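Local coordinates for ATP-dependent RNA ligase (Methanothermobacter thermautotrophicus, PDB 5D1P), which probably joins RNA ends in an ATP-dependent reaction that passes through a covalent lysyl-adenylate intermediate and depends on magnesium, at residues A[41-45]-A[115-119]; A[216-220]-A[283-289]; A[326-332]-A[351-356]. All coordinates share one frame. Residue numbers count along the deposited sequence, not the author numbering.

How the contacts relate
The three contacts follow one another along the chain, each closing before the next begins. Contact 1 joins strand 39-43 of an N-terminal antiparallel sheet to the loop between strand 110-113 and helix 121-130, beside the ATP site of the nucleotidyltransferase domain. Contact 2, its centre about 40 Å from that of contact 1 and across the chain's centre, ties helix 208-225 of that domain to the turn between helices 269-283 and 287-313 of the C-terminal region. Contact 3, centred about 26 Å from contact 1 and about 45 Å from contact 2, packs a helix on a sheet within the C-terminal region. No two touch: contacts 1 and 2 join different parts of the chain, contact 3 only one.

Contact 1: A[41-45]-A[115-119]. With SO4 (sulfate ion), chain D.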
ATOM      1  N   LEU A  41       2.537 -34.017 -11.675  1.00 39.72           N
ATOM      2  CA  LEU A  41       3.266 -33.213 -10.710  1.00 41.03           C
ATOM      3  C   LEU A  41       3.158 -31.754 -11.048  1.00 38.90           C
ATOM      4  O   LEU A  41       3.513 -31.328 -12.145  1.00 36.25           O
ATOM      5  CB  LEU A  41       4.726 -33.631 -10.641  1.00 40.07           C
ATOM      6  CG  LEU A  41       4.868 -34.538  -9.424  1.00 51.92           C
ATOM      7  CD1 LEU A  41       6.093 -35.378  -9.564  1.00 55.49           C
ATOM      8  CD2 LEU A  41       4.935 -33.697  -8.156  1.00 49.33           C
ATOM      9  N   LEU A  42       2.666 -31.000 -10.073  1.00 40.87           N
ATOM     10  CA  LEU A  42       2.379 -29.588 -10.217  1.00 40.16           C
ATOM     11  C   LEU A  42       3.362 -28.740  -9.412  1.00 34.95           C
ATOM     12  O   LEU A  42       3.565 -28.978  -8.233  1.00 40.75           O
ATOM     13  CB  LEU A  42       0.935 -29.328  -9.772  1.00 39.96           C
ATOM     14  CG  LEU A  42       0.304 -27.960  -9.975  1.00 38.19           C
ATOM     15  CD1 LEU A  42      -1.174 -28.146 -10.244  1.00 40.15           C
ATOM     16  CD2 LEU A  42       0.528 -27.083  -8.746  1.00 38.49           C
ATOM     17  N   PHE A  43       3.972 -27.759 -10.066  1.00 31.93           N
ATOM     18  CA  PHE A  43       4.926 -26.859  -9.435  1.00 36.44           C
ATOM     19  C   PHE A  43       4.263 -25.530  -9.059  1.00 39.41           C
ATOM     20  O   PHE A  43       4.007 -24.682  -9.924  1.00 39.10           O
ATOM     21  CB  PHE A  43       6.109 -26.585 -10.368  1.00 32.47           C
ATOM     22  CG  PHE A  43       6.982 -27.787 -10.640  1.00 36.82           C
ATOM     23  CD1 PHE A  43       8.213 -27.917 -10.017  1.00 36.26           C
ATOM     24  CD2 PHE A  43       6.581 -28.773 -11.541  1.00 33.73           C
ATOM     25  CE1 PHE A  43       9.035 -29.023 -10.280  1.00 36.48           C
ATOM     26  CE2 PHE A  43       7.384 -29.877 -11.809  1.00 34.53           C
ATOM     27  CZ  PHE A  43       8.619 -30.005 -11.174  1.00 35.29           C
ATOM     28  N   LYS A  44       3.990 -25.329  -7.779  1.00 35.92           N
ATOM     29  CA  LYS A  44       3.345 -24.088  -7.381  1.00 41.38           C
ATOM     30  C   LYS A  44       4.311 -22.915  -7.501  1.00 38.32           C
ATOM     31  O   LYS A  44       3.889 -21.799  -7.795  1.00 41.10           O
ATOM     32  CB  LYS A  44       2.771 -24.193  -5.965  1.00 46.16           C
ATOM     33  CG  LYS A  44       1.830 -25.388  -5.786  1.00 52.02           C
ATOM     34  CD  LYS A  44       0.713 -25.130  -4.758  1.00 64.60           C
ATOM     35  CE  LYS A  44      -0.556 -24.594  -5.446  1.00 61.40           C
ATOM     36  NZ  LYS A  44      -1.782 -25.337  -5.032  1.00 68.17           N
ATOM     37  N   LYS A  45       5.602 -23.189  -7.318  1.00 41.99           N
ATOM     38  CA  LYS A  45       6.665 -22.178  -7.373  1.00 38.68           C
ATOM     39  C   LYS A  45       7.643 -22.448  -8.507  1.00 43.13           C
ATOM     40  O   LYS A  45       7.892 -23.611  -8.831  1.00 39.65           O
ATOM     41  CB  LYS A  45       7.438 -22.154  -6.053  1.00 41.95           C
ATOM     42  CG  LYS A  45       6.672 -21.566  -4.888  1.00 41.76           C
ATOM     43  CD  LYS A  45       6.482 -20.059  -5.059  1.00 50.33           C
ATOM     44  CE  LYS A  45       5.795 -19.433  -3.841  1.00 60.10           C
ATOM     45  NZ  LYS A  45       5.320 -18.043  -4.125  1.00 59.83           N
ATOM     46  N   ARG A 115      -3.707 -20.846 -14.387  1.00 31.37           N
ATOM     47  CA  ARG A 115      -2.338 -20.365 -14.267  1.00 31.81           C
ATOM     48  C   ARG A 115      -1.455 -21.171 -13.306  1.00 31.50           C
ATOM     49  O   ARG A 115      -0.252 -21.339 -13.540  1.00 30.20           O
ATOM     50  CB  ARG A 115      -2.342 -18.902 -13.838  1.00 29.73           C
ATOM     51  CG  ARG A 115      -0.996 -18.231 -13.984  1.00 28.14           C
ATOM     52  CD  ARG A 115      -0.664 -18.027 -15.462  1.00 28.84           C
ATOM     53  NE  ARG A 115       0.705 -17.558 -15.611  1.00 30.43           N
ATOM     54  CZ  ARG A 115       1.057 -16.283 -15.562  1.00 32.62           C
ATOM     55  NH1 ARG A 115       0.126 -15.359 -15.402  1.00 33.70           N
ATOM     56  NH2 ARG A 115       2.332 -15.938 -15.693  1.00 35.12           N
ATOM     57  N   GLY A 116      -2.050 -21.667 -12.232  1.00 33.48           N
ATOM     58  CA  GLY A 116      -1.308 -22.377 -11.209  1.00 31.68           C
ATOM     59  C   GLY A 116      -1.055 -23.829 -11.559  1.00 35.78           C
ATOM     60  O   GLY A 116      -0.228 -24.504 -10.934  1.00 42.10           O
ATOM     61  N   GLY A 117      -1.783 -24.319 -12.554  1.00 37.44           N
ATOM     62  CA  GLY A 117      -1.553 -25.642 -13.100  1.00 31.80           C
ATOM     63  C   GLY A 117      -2.692 -26.613 -12.851  1.00 38.53           C
ATOM     64  O   GLY A 117      -2.588 -27.799 -13.194  1.00 35.08           O
ATOM     65  N   HIS A 118      -3.777 -26.112 -12.268  1.00 33.00           N
ATOM     66  CA  HIS A 118      -4.915 -26.954 -11.944  1.00 38.37           C
ATOM     67  C   HIS A 118      -5.844 -27.085 -13.140  1.00 40.15           C
ATOM     68  O   HIS A 118      -6.066 -26.110 -13.858  1.00 37.29           O
ATOM     69  CB  HIS A 118      -5.681 -26.386 -10.747  1.00 40.40           C
ATOM     70  CG  HIS A 118      -4.817 -26.108  -9.555  1.00 45.95           C
ATOM     71  ND1 HIS A 118      -4.065 -24.958  -9.433  1.00 44.52           N
ATOM     72  CD2 HIS A 118      -4.577 -26.834  -8.436  1.00 49.51           C
ATOM     73  CE1 HIS A 118      -3.407 -24.985  -8.287  1.00 50.84           C
ATOM     74  NE2 HIS A 118      -3.700 -26.113  -7.663  1.00 50.23           N
ATOM     75  N   VAL A 119      -6.371 -28.290 -13.361  1.00 37.40           N
ATOM     76  CA  VAL A 119      -7.413 -28.477 -14.360  1.00 40.07           C
ATOM     77  C   VAL A 119      -8.725 -27.938 -13.807  1.00 39.07           C
ATOM     78  O   VAL A 119      -9.175 -28.334 -12.739  1.00 39.59           O
ATOM     79  CB  VAL A 119      -7.597 -29.950 -14.767  1.00 42.31           C
ATOM     80  CG1 VAL A 119      -8.794 -30.092 -15.690  1.00 39.04           C
ATOM     81  CG2 VAL A 119      -6.369 -30.467 -15.460  1.00 41.07           C
TER
HETATM   82  S   SO4 D 502       2.018 -11.896 -14.766  1.00 47.60           S
HETATM   83  O1  SO4 D 502       2.480 -10.776 -13.963  1.00 47.39           O
HETATM   84  O2  SO4 D 502       2.681 -13.099 -14.271  1.00 47.10           O
HETATM   85  O3  SO4 D 502       2.318 -11.671 -16.184  1.00 41.91           O
HETATM   86  O4  SO4 D 502       0.576 -12.049 -14.619  1.00 58.36           O
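Leu42, in strand 39-43, directs its side chain at the glycine-containing loop 115-119. Leu42 CD1 lies 3.3 Å from Gly117 O and Leu42 CD2 3.5 Å from Gly116 O, so the leucine packs against bare backbone. Leu42 CD1 also sits over the face of the His118 ring, 4.1 Å from the centroid and 9° off the normal, a CH-pi contact. The close fit leaves little room at Gly117: an ideal CB there would come within 3.1 Å of Leu42 CD1, and its phi/psi of 114/5 would jam that atom against the preceding carbonyl. Phe43 turns away and packs on Ile56 of the adjacent strand 55-58. The contact thus fastens an antiparallel N-terminal sheet to the loop that leaves strand 110-113 of the nucleotidyltransferase domain, where Arg115 belongs to the ATP site. No ATP is bound to this chain in the model; Arg115 NH2 donates to O2 of a sulfate, probably from the crystallisation liquor, at 3.2 Å, with a weak bond from NH1 to O4 at 3.4 Å, and Ile71 N also holds the ion. Beyond the strand end, Lys44 reaches alongside Leu42 to the edge of the His118 imidazole, where Lys44 NZ makes a weak 3.3 Å hydrogen bond to NE2.

Contact 2: A[216-220]-A[283-289]; sequences ADIIR and LDESDDE
This contact is a salt-bridge network between a helix of the nucleotidyltransferase domain and the short link between helices 269-283 and 287-313 of the C-terminal region. Residues 216-220 form regular alpha helix within helix 208-225, with Arg220 N bonded to Ala216 O at 3.1 Å. Opposite, Leu283 ends one helix, Asp284 departs from helical angles at -72/128, and Ser286, extended at -163/156, is the N-cap of helix 287-313; its OG accepts from Glu289 N at 3.3 Å. The closest CA atoms are those of Ala216 and Leu283, 7.1 Å apart. Leu283 (chi1 m, chi2 t) points at the first helix and sets CD2 3.8 Å from Ala216 CB and CD1 4.1 Å from CG2 of Ile219, which has both chi angles in m. Leu283 and Ile219 also touch Tyr244 of strand 242-245, so the apolar part of the contact continues toward the nucleotidyltransferase sheet. Arg220 is extended through chi1 and chi2 (both t), then bends at chi3 (m) to bring its guanidinium to the turn. Arg220 NH2 donates to Leu283 O at 3.2 Å and forms a salt bridge with Glu285 OE2 at 2.9 Å. Glu285 adopts chi1 p and chi2 t, placing OE1 over a guanidinium face. Glu289, with chi1 m, meets the guanidinium edge: its OE1 lies 3.3 Å from Arg220 NH1 in a weakly hydrogen-bonded salt bridge and also accepts a weak 3.3 Å bond from Glu285 N.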
ATOM      1  N   ALA A 216       0.931   4.818 -27.987  1.00 33.73           N
ATOM      2  CA  ALA A 216       0.301   5.940 -27.282  1.00 34.61           C
ATOM      3  C   ALA A 216      -1.083   6.234 -27.858  1.00 34.98           C
ATOM      4  O   ALA A 216      -2.041   6.429 -27.120  1.00 39.71           O
ATOM      5  CB  ALA A 216       1.177   7.177 -27.351  1.00 33.45           C
ATOM      6  N   ASP A 217      -1.184   6.252 -29.181  1.00 33.49           N
ATOM      7  CA  ASP A 217      -2.472   6.429 -29.838  1.00 40.85           C
ATOM      8  C   ASP A 217      -3.431   5.295 -29.506  1.00 41.04           C
ATOM      9  O   ASP A 217      -4.566   5.539 -29.073  1.00 43.26           O
ATOM     10  CB  ASP A 217      -2.301   6.527 -31.358  1.00 40.52           C
ATOM     11  CG  ASP A 217      -1.633   7.816 -31.774  1.00 52.43           C
ATOM     12  OD1 ASP A 217      -1.073   7.864 -32.889  1.00 57.65           O
ATOM     13  OD2 ASP A 217      -1.660   8.779 -30.970  1.00 55.64           O
ATOM     14  N   ILE A 218      -2.968   4.065 -29.713  1.00 33.71           N
ATOM     15  CA  ILE A 218      -3.750   2.876 -29.394  1.00 34.20           C
ATOM     16  C   ILE A 218      -4.292   2.937 -27.964  1.00 37.19           C
ATOM     17  O   ILE A 218      -5.483   2.736 -27.728  1.00 35.55           O
ATOM     18  CB  ILE A 218      -2.905   1.594 -29.566  1.00 36.81           C
ATOM     19  CG1 ILE A 218      -2.647   1.310 -31.060  1.00 34.81           C
ATOM     20  CG2 ILE A 218      -3.581   0.410 -28.894  1.00 32.25           C
ATOM     21  CD1 ILE A 218      -1.517   0.287 -31.321  1.00 26.43           C
ATOM     22  N   ILE A 219      -3.411   3.221 -27.011  1.00 34.85           N
ATOM     23  CA  ILE A 219      -3.814   3.284 -25.616  1.00 38.33           C
ATOM     24  C   ILE A 219      -4.888   4.358 -25.402  1.00 41.71           C
ATOM     25  O   ILE A 219      -5.847   4.141 -24.653  1.00 40.19           O
ATOM     26  CB  ILE A 219      -2.596   3.543 -24.693  1.00 37.54           C
ATOM     27  CG1 ILE A 219      -1.815   2.239 -24.481  1.00 37.19           C
ATOM     28  CG2 ILE A 219      -3.042   4.060 -23.350  1.00 34.12           C
ATOM     29  CD1 ILE A 219      -2.676   1.104 -23.864  1.00 27.93           C
ATOM     30  N   ARG A 220      -4.761   5.492 -26.092  1.00 38.57           N
ATOM     31  CA  ARG A 220      -5.772   6.543 -25.965  1.00 47.27           C
ATOM     32  C   ARG A 220      -7.128   6.034 -26.417  1.00 46.22           C
ATOM     33  O   ARG A 220      -8.153   6.269 -25.774  1.00 48.63           O
ATOM     34  CB  ARG A 220      -5.393   7.787 -26.770  1.00 49.97           C
ATOM     35  CG  ARG A 220      -6.230   9.006 -26.396  1.00 49.92           C
ATOM     36  CD  ARG A 220      -5.790  10.248 -27.138  1.00 53.51           C
ATOM     37  NE  ARG A 220      -4.379  10.535 -26.903  1.00 60.60           N
ATOM     38  CZ  ARG A 220      -3.928  11.434 -26.035  1.00 62.01           C
ATOM     39  NH1 ARG A 220      -4.785  12.158 -25.314  1.00 55.22           N
ATOM     40  NH2 ARG A 220      -2.615  11.614 -25.897  1.00 59.34           N
ATOM     41  N   LEU A 283       1.569  10.973 -21.250  1.00 33.92           N
ATOM     42  CA  LEU A 283       0.492  10.954 -22.237  1.00 34.40           C
ATOM     43  C   LEU A 283      -0.475  12.123 -22.178  1.00 36.06           C
ATOM     44  O   LEU A 283      -1.161  12.405 -23.158  1.00 41.24           O
ATOM     45  CB  LEU A 283      -0.296   9.649 -22.123  1.00 33.76           C
ATOM     46  CG  LEU A 283       0.458   8.350 -22.455  1.00 34.32           C
ATOM     47  CD1 LEU A 283      -0.528   7.197 -22.523  1.00 34.22           C
ATOM     48  CD2 LEU A 283       1.286   8.445 -23.758  1.00 31.91           C
ATOM     49  N   ASP A 284      -0.553  12.793 -21.037  1.00 41.08           N
ATOM     50  CA  ASP A 284      -1.465  13.921 -20.900  1.00 39.00           C
ATOM     51  C   ASP A 284      -0.930  15.103 -21.690  1.00 43.21           C
ATOM     52  O   ASP A 284       0.234  15.490 -21.536  1.00 40.86           O
ATOM     53  CB  ASP A 284      -1.646  14.297 -19.431  1.00 37.51           C
ATOM     54  CG  ASP A 284      -2.458  13.281 -18.680  1.00 39.58           C
ATOM     55  OD1 ASP A 284      -3.014  12.369 -19.339  1.00 38.12           O
ATOM     56  OD2 ASP A 284      -2.555  13.397 -17.440  1.00 37.01           O
ATOM     57  N   GLU A 285      -1.774  15.678 -22.538  1.00 41.92           N
ATOM     58  CA  GLU A 285      -1.297  16.722 -23.426  1.00 47.48           C
ATOM     59  C   GLU A 285      -1.971  18.053 -23.133  1.00 44.54           C
ATOM     60  O   GLU A 285      -1.865  18.994 -23.914  1.00 44.36           O
ATOM     61  CB  GLU A 285      -1.493  16.301 -24.891  1.00 48.76           C
ATOM     62  CG  GLU A 285      -2.752  15.516 -25.169  1.00 51.03           C
ATOM     63  CD  GLU A 285      -2.722  14.815 -26.530  1.00 58.75           C
ATOM     64  OE1 GLU A 285      -3.755  14.851 -27.240  1.00 56.00           O
ATOM     65  OE2 GLU A 285      -1.677  14.216 -26.882  1.00 53.79           O
ATOM     66  N   SER A 286      -2.645  18.123 -21.989  1.00 46.32           N
ATOM     67  CA  SER A 286      -3.166  19.381 -21.462  1.00 42.69           C
ATOM     68  C   SER A 286      -3.503  19.225 -19.984  1.00 47.57           C
ATOM     69  O   SER A 286      -3.757  18.113 -19.515  1.00 47.42           O
ATOM     70  CB  SER A 286      -4.403  19.825 -22.231  1.00 42.90           C
ATOM     71  OG  SER A 286      -5.568  19.186 -21.742  1.00 52.52           O
ATOM     72  N   ASP A 287      -3.507  20.339 -19.257  1.00 46.54           N
ATOM     73  CA  ASP A 287      -3.808  20.325 -17.834  1.00 45.71           C
ATOM     74  C   ASP A 287      -5.185  19.719 -17.610  1.00 46.21           C
ATOM     75  O   ASP A 287      -5.396  18.977 -16.660  1.00 44.82           O
ATOM     76  CB  ASP A 287      -3.748  21.742 -17.246  1.00 48.41           C
ATOM     77  CG  ASP A 287      -2.346  22.341 -17.275  1.00 57.90           C
ATOM     78  OD1 ASP A 287      -1.362  21.595 -17.469  1.00 58.01           O
ATOM     79  OD2 ASP A 287      -2.226  23.574 -17.096  1.00 74.68           O
ATOM     80  N   ASP A 288      -6.119  20.036 -18.493  1.00 46.43           N
ATOM     81  CA  ASP A 288      -7.451  19.493 -18.383  1.00 49.60           C
ATOM     82  C   ASP A 288      -7.398  17.966 -18.356  1.00 46.13           C
ATOM     83  O   ASP A 288      -8.092  17.343 -17.575  1.00 44.92           O
ATOM     84  CB  ASP A 288      -8.316  19.984 -19.537  1.00 52.56           C
ATOM     85  CG  ASP A 288      -8.629  21.458 -19.430  1.00 69.80           C
ATOM     86  OD1 ASP A 288      -9.789  21.799 -19.092  1.00 75.66           O
ATOM     87  OD2 ASP A 288      -7.698  22.279 -19.633  1.00 72.28           O
ATOM     88  N   GLU A 289      -6.552  17.365 -19.184  1.00 44.02           N
ATOM     89  CA  GLU A 289      -6.463  15.905 -19.237  1.00 41.62           C
ATOM     90  C   GLU A 289      -5.951  15.331 -17.914  1.00 41.56           C
ATOM     91  O   GLU A 289      -6.436  14.306 -17.438  1.00 37.08           O
ATOM     92  CB  GLU A 289      -5.575  15.494 -20.401  1.00 39.06           C
ATOM     93  CG  GLU A 289      -6.167  15.979 -21.706  1.00 41.03           C
ATOM     94  CD  GLU A 289      -5.851  15.087 -22.887  1.00 46.64           C
ATOM     95  OE1 GLU A 289      -4.802  14.407 -22.877  1.00 43.84           O
ATOM     96  OE2 GLU A 289      -6.672  15.069 -23.829  1.00 52.44           O
TER

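Contact 3: A[326-332]-A[351-356]; sequences VEDREAA and YRDGRA
Tyr351, Val326 and Gly354 carry most of this contact between a strand-to-helix connection, 326-332, and a beta hairpin, 351-356. In the hairpin, Arg352 to Arg355 form a type II' turn with Asp353 at 56/-111 and Gly354 at -120/22; Arg352 N bonds to Arg355 O at 3.0 Å and Arg355 N to Arg352 O at 2.7 Å. The other segment begins extended at Val326 (-130/155), passes through Asp328, the N-cap whose OD1 accepts from Ala331 N at 2.7 Å, and is helical from Arg329. Val326 CA lies 4.8 Å from Gly354 CA, and Val326 N donates to Gly354 O at a short 2.5 Å. An ideal CB on Gly354 would clash with Val326 O at 2.7 Å. Val326, chi1 m, sets CG2 at the Tyr351 ring edge, 3.6 Å from CE1, and 4.1 Å from Ala356 CB. Tyr351 has chi1 170° (t) and chi2 76°, turning a ring face to Arg329: the arginine CB stands 3.7 Å from the centroid, 23° off the normal, in a CH-pi contact. Farther along, Ala332 CB packs 3.7 Å from Ala356 CB, with Leu348 beside both. Helix 329-341 thereby lies against the antiparallel sheet of strands 319-325, 355-361 and 346-352, an arrangement characteristic of a small beta-alpha-beta-beta unit, here with the hairpin's second strand at the centre of the sheet.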
ATOM      1  N   VAL A 326     -23.365 -24.307 -16.785  1.00 37.85           N
ATOM      2  CA  VAL A 326     -22.823 -25.577 -16.328  1.00 40.37           C
ATOM      3  C   VAL A 326     -23.538 -26.752 -16.994  1.00 42.48           C
ATOM      4  O   VAL A 326     -24.690 -26.637 -17.424  1.00 38.50           O
ATOM      5  CB  VAL A 326     -22.932 -25.744 -14.809  1.00 40.36           C
ATOM      6  CG1 VAL A 326     -21.974 -24.808 -14.099  1.00 41.22           C
ATOM      7  CG2 VAL A 326     -24.380 -25.547 -14.348  1.00 43.18           C
ATOM      8  N   GLU A 327     -22.839 -27.877 -17.074  1.00 42.20           N
ATOM      9  CA  GLU A 327     -23.438 -29.142 -17.488  1.00 47.64           C
ATOM     10  C   GLU A 327     -24.675 -29.486 -16.621  1.00 46.86           C
ATOM     11  O   GLU A 327     -25.760 -29.745 -17.151  1.00 41.20           O
ATOM     12  CB  GLU A 327     -22.378 -30.249 -17.412  1.00 48.69           C
ATOM     13  CG  GLU A 327     -22.521 -31.375 -18.434  1.00 57.19           C
ATOM     14  CD  GLU A 327     -21.354 -32.346 -18.379  1.00 61.86           C
ATOM     15  OE1 GLU A 327     -20.261 -31.950 -17.916  1.00 64.16           O
ATOM     16  OE2 GLU A 327     -21.535 -33.515 -18.774  1.00 68.77           O
ATOM     17  N   ASP A 328     -24.513 -29.443 -15.292  1.00 43.82           N
ATOM     18  CA  ASP A 328     -25.591 -29.775 -14.343  1.00 42.94           C
ATOM     19  C   ASP A 328     -25.245 -29.265 -12.931  1.00 39.33           C
ATOM     20  O   ASP A 328     -24.128 -28.802 -12.712  1.00 37.44           O
ATOM     21  CB  ASP A 328     -25.820 -31.283 -14.329  1.00 36.60           C
ATOM     22  CG  ASP A 328     -24.513 -32.067 -14.309  1.00 42.78           C
ATOM     23  OD1 ASP A 328     -23.601 -31.702 -13.534  1.00 44.72           O
ATOM     24  OD2 ASP A 328     -24.383 -33.054 -15.069  1.00 48.07           O
ATOM     25  N   ARG A 329     -26.165 -29.366 -11.968  1.00 40.27           N
ATOM     26  CA  ARG A 329     -25.890 -28.795 -10.638  1.00 37.70           C
ATOM     27  C   ARG A 329     -24.646 -29.450 -10.051  1.00 38.84           C
ATOM     28  O   ARG A 329     -23.842 -28.809  -9.364  1.00 34.60           O
ATOM     29  CB  ARG A 329     -27.049 -28.975  -9.659  1.00 39.14           C
ATOM     30  CG  ARG A 329     -26.774 -28.274  -8.319  1.00 41.21           C
ATOM     31  CD  ARG A 329     -26.670 -29.262  -7.174  1.00 44.23           C
ATOM     32  NE  ARG A 329     -26.717 -28.650  -5.849  1.00 50.86           N
ATOM     33  CZ  ARG A 329     -27.854 -28.440  -5.191  1.00 48.77           C
ATOM     34  NH1 ARG A 329     -27.845 -27.890  -3.985  1.00 53.85           N
ATOM     35  NH2 ARG A 329     -29.012 -28.750  -5.774  1.00 48.84           N
ATOM     36  N   GLU A 330     -24.477 -30.733 -10.341  1.00 36.05           N
ATOM     37  CA  GLU A 330     -23.288 -31.440  -9.904  1.00 34.68           C
ATOM     38  C   GLU A 330     -22.007 -30.803 -10.467  1.00 43.01           C
ATOM     39  O   GLU A 330     -20.999 -30.693  -9.756  1.00 41.54           O
ATOM     40  CB  GLU A 330     -23.368 -32.900 -10.315  1.00 39.61           C
ATOM     41  CG  GLU A 330     -22.276 -33.769  -9.745  1.00 40.84           C
ATOM     42  CD  GLU A 330     -22.391 -35.180 -10.263  1.00 50.21           C
ATOM     43  OE1 GLU A 330     -21.948 -35.423 -11.405  1.00 51.42           O
ATOM     44  OE2 GLU A 330     -22.958 -36.037  -9.542  1.00 50.65           O
ATOM     45  N   ALA A 331     -22.034 -30.385 -11.736  1.00 37.37           N
ATOM     46  CA  ALA A 331     -20.839 -29.778 -12.326  1.00 42.49           C
ATOM     47  C   ALA A 331     -20.549 -28.462 -11.610  1.00 37.68           C
ATOM     48  O   ALA A 331     -19.424 -28.206 -11.193  1.00 39.07           O
ATOM     49  CB  ALA A 331     -21.007 -29.564 -13.845  1.00 35.88           C
ATOM     50  N   ALA A 332     -21.583 -27.645 -11.453  1.00 37.09           N
ATOM     51  CA  ALA A 332     -21.487 -26.422 -10.663  1.00 40.41           C
ATOM     52  C   ALA A 332     -20.816 -26.661  -9.297  1.00 36.48           C
ATOM     53  O   ALA A 332     -19.899 -25.945  -8.898  1.00 36.22           O
ATOM     54  CB  ALA A 332     -22.873 -25.823 -10.481  1.00 32.39           C
ATOM     55  N   TYR A 351     -29.431 -22.125  -8.807  1.00 47.17           N
ATOM     56  CA  TYR A 351     -29.218 -22.993  -9.949  1.00 46.61           C
ATOM     57  C   TYR A 351     -30.536 -23.322 -10.615  1.00 51.10           C
ATOM     58  O   TYR A 351     -31.536 -23.578  -9.952  1.00 49.75           O
ATOM     59  CB  TYR A 351     -28.492 -24.274  -9.544  1.00 44.95           C
ATOM     60  CG  TYR A 351     -28.455 -25.299 -10.646  1.00 44.00           C
ATOM     61  CD1 TYR A 351     -27.590 -25.154 -11.729  1.00 46.28           C
ATOM     62  CD2 TYR A 351     -29.286 -26.410 -10.614  1.00 44.51           C
ATOM     63  CE1 TYR A 351     -27.557 -26.093 -12.745  1.00 44.74           C
ATOM     64  CE2 TYR A 351     -29.264 -27.349 -11.628  1.00 46.09           C
ATOM     65  CZ  TYR A 351     -28.393 -27.184 -12.684  1.00 45.18           C
ATOM     66  OH  TYR A 351     -28.364 -28.114 -13.688  1.00 49.77           O
ATOM     67  N   ARG A 352     -30.509 -23.300 -11.942  1.00 53.25           N
ATOM     68  CA  ARG A 352     -31.669 -23.554 -12.778  1.00 54.69           C
ATOM     69  C   ARG A 352     -31.144 -23.965 -14.148  1.00 57.84           C
ATOM     70  O   ARG A 352     -30.248 -23.305 -14.686  1.00 56.96           O
ATOM     71  CB  ARG A 352     -32.547 -22.310 -12.887  1.00 57.19           C
ATOM     72  CG  ARG A 352     -31.761 -21.015 -12.713  1.00 65.41           C
ATOM     73  CD  ARG A 352     -32.664 -19.812 -12.519  1.00 73.02           C
ATOM     74  NE  ARG A 352     -33.468 -19.936 -11.309  1.00 70.92           N
ATOM     75  CZ  ARG A 352     -34.489 -19.142 -11.008  1.00 78.97           C
ATOM     76  NH1 ARG A 352     -34.825 -18.148 -11.824  1.00 79.92           N
ATOM     77  NH2 ARG A 352     -35.167 -19.339  -9.883  1.00 79.27           N
ATOM     78  N   ASP A 353     -31.690 -25.050 -14.700  1.00 60.54           N
ATOM     79  CA  ASP A 353     -31.268 -25.564 -15.999  1.00 53.97           C
ATOM     80  C   ASP A 353     -29.781 -25.850 -16.018  1.00 54.82           C
ATOM     81  O   ASP A 353     -29.312 -26.777 -15.367  1.00 62.64           O
ATOM     82  CB  ASP A 353     -31.628 -24.577 -17.099  1.00 58.86           C
ATOM     83  CG  ASP A 353     -33.077 -24.191 -17.051  1.00 65.39           C
ATOM     84  OD1 ASP A 353     -33.824 -24.848 -16.288  1.00 66.24           O
ATOM     85  OD2 ASP A 353     -33.460 -23.225 -17.748  1.00 74.64           O
ATOM     86  N   GLY A 354     -29.033 -25.061 -16.772  1.00 53.77           N
ATOM     87  CA  GLY A 354     -27.589 -25.197 -16.764  1.00 50.40           C
ATOM     88  C   GLY A 354     -26.966 -23.897 -16.300  1.00 53.18           C
ATOM     89  O   GLY A 354     -25.802 -23.607 -16.610  1.00 50.06           O
ATOM     90  N   ARG A 355     -27.746 -23.096 -15.576  1.00 48.26           N
ATOM     91  CA  ARG A 355     -27.249 -21.794 -15.132  1.00 50.59           C
ATOM     92  C   ARG A 355     -27.083 -21.703 -13.615  1.00 50.87           C
ATOM     93  O   ARG A 355     -28.045 -21.766 -12.836  1.00 47.70           O
ATOM     94  CB  ARG A 355     -28.147 -20.674 -15.660  1.00 42.76           C
ATOM     95  CG  ARG A 355     -27.998 -20.553 -17.172  1.00 50.17           C
ATOM     96  CD  ARG A 355     -28.569 -19.276 -17.749  1.00 58.19           C
ATOM     97  NE  ARG A 355     -27.884 -18.044 -17.350  1.00 58.19           N
ATOM     98  CZ  ARG A 355     -26.630 -17.707 -17.672  1.00 51.15           C
ATOM     99  NH1 ARG A 355     -25.845 -18.521 -18.368  1.00 48.28           N
ATOM    100  NH2 ARG A 355     -26.150 -16.542 -17.264  1.00 53.49           N
ATOM    101  N   ALA A 356     -25.824 -21.551 -13.215  1.00 44.68           N
ATOM    102  CA  ALA A 356     -25.455 -21.558 -11.819  1.00 40.17           C
ATOM    103  C   ALA A 356     -24.991 -20.169 -11.380  1.00 44.42           C
ATOM    104  O   ALA A 356     -24.176 -19.509 -12.036  1.00 39.86           O
ATOM    105  CB  ALA A 356     -24.367 -22.600 -11.568  1.00 42.05           C
TER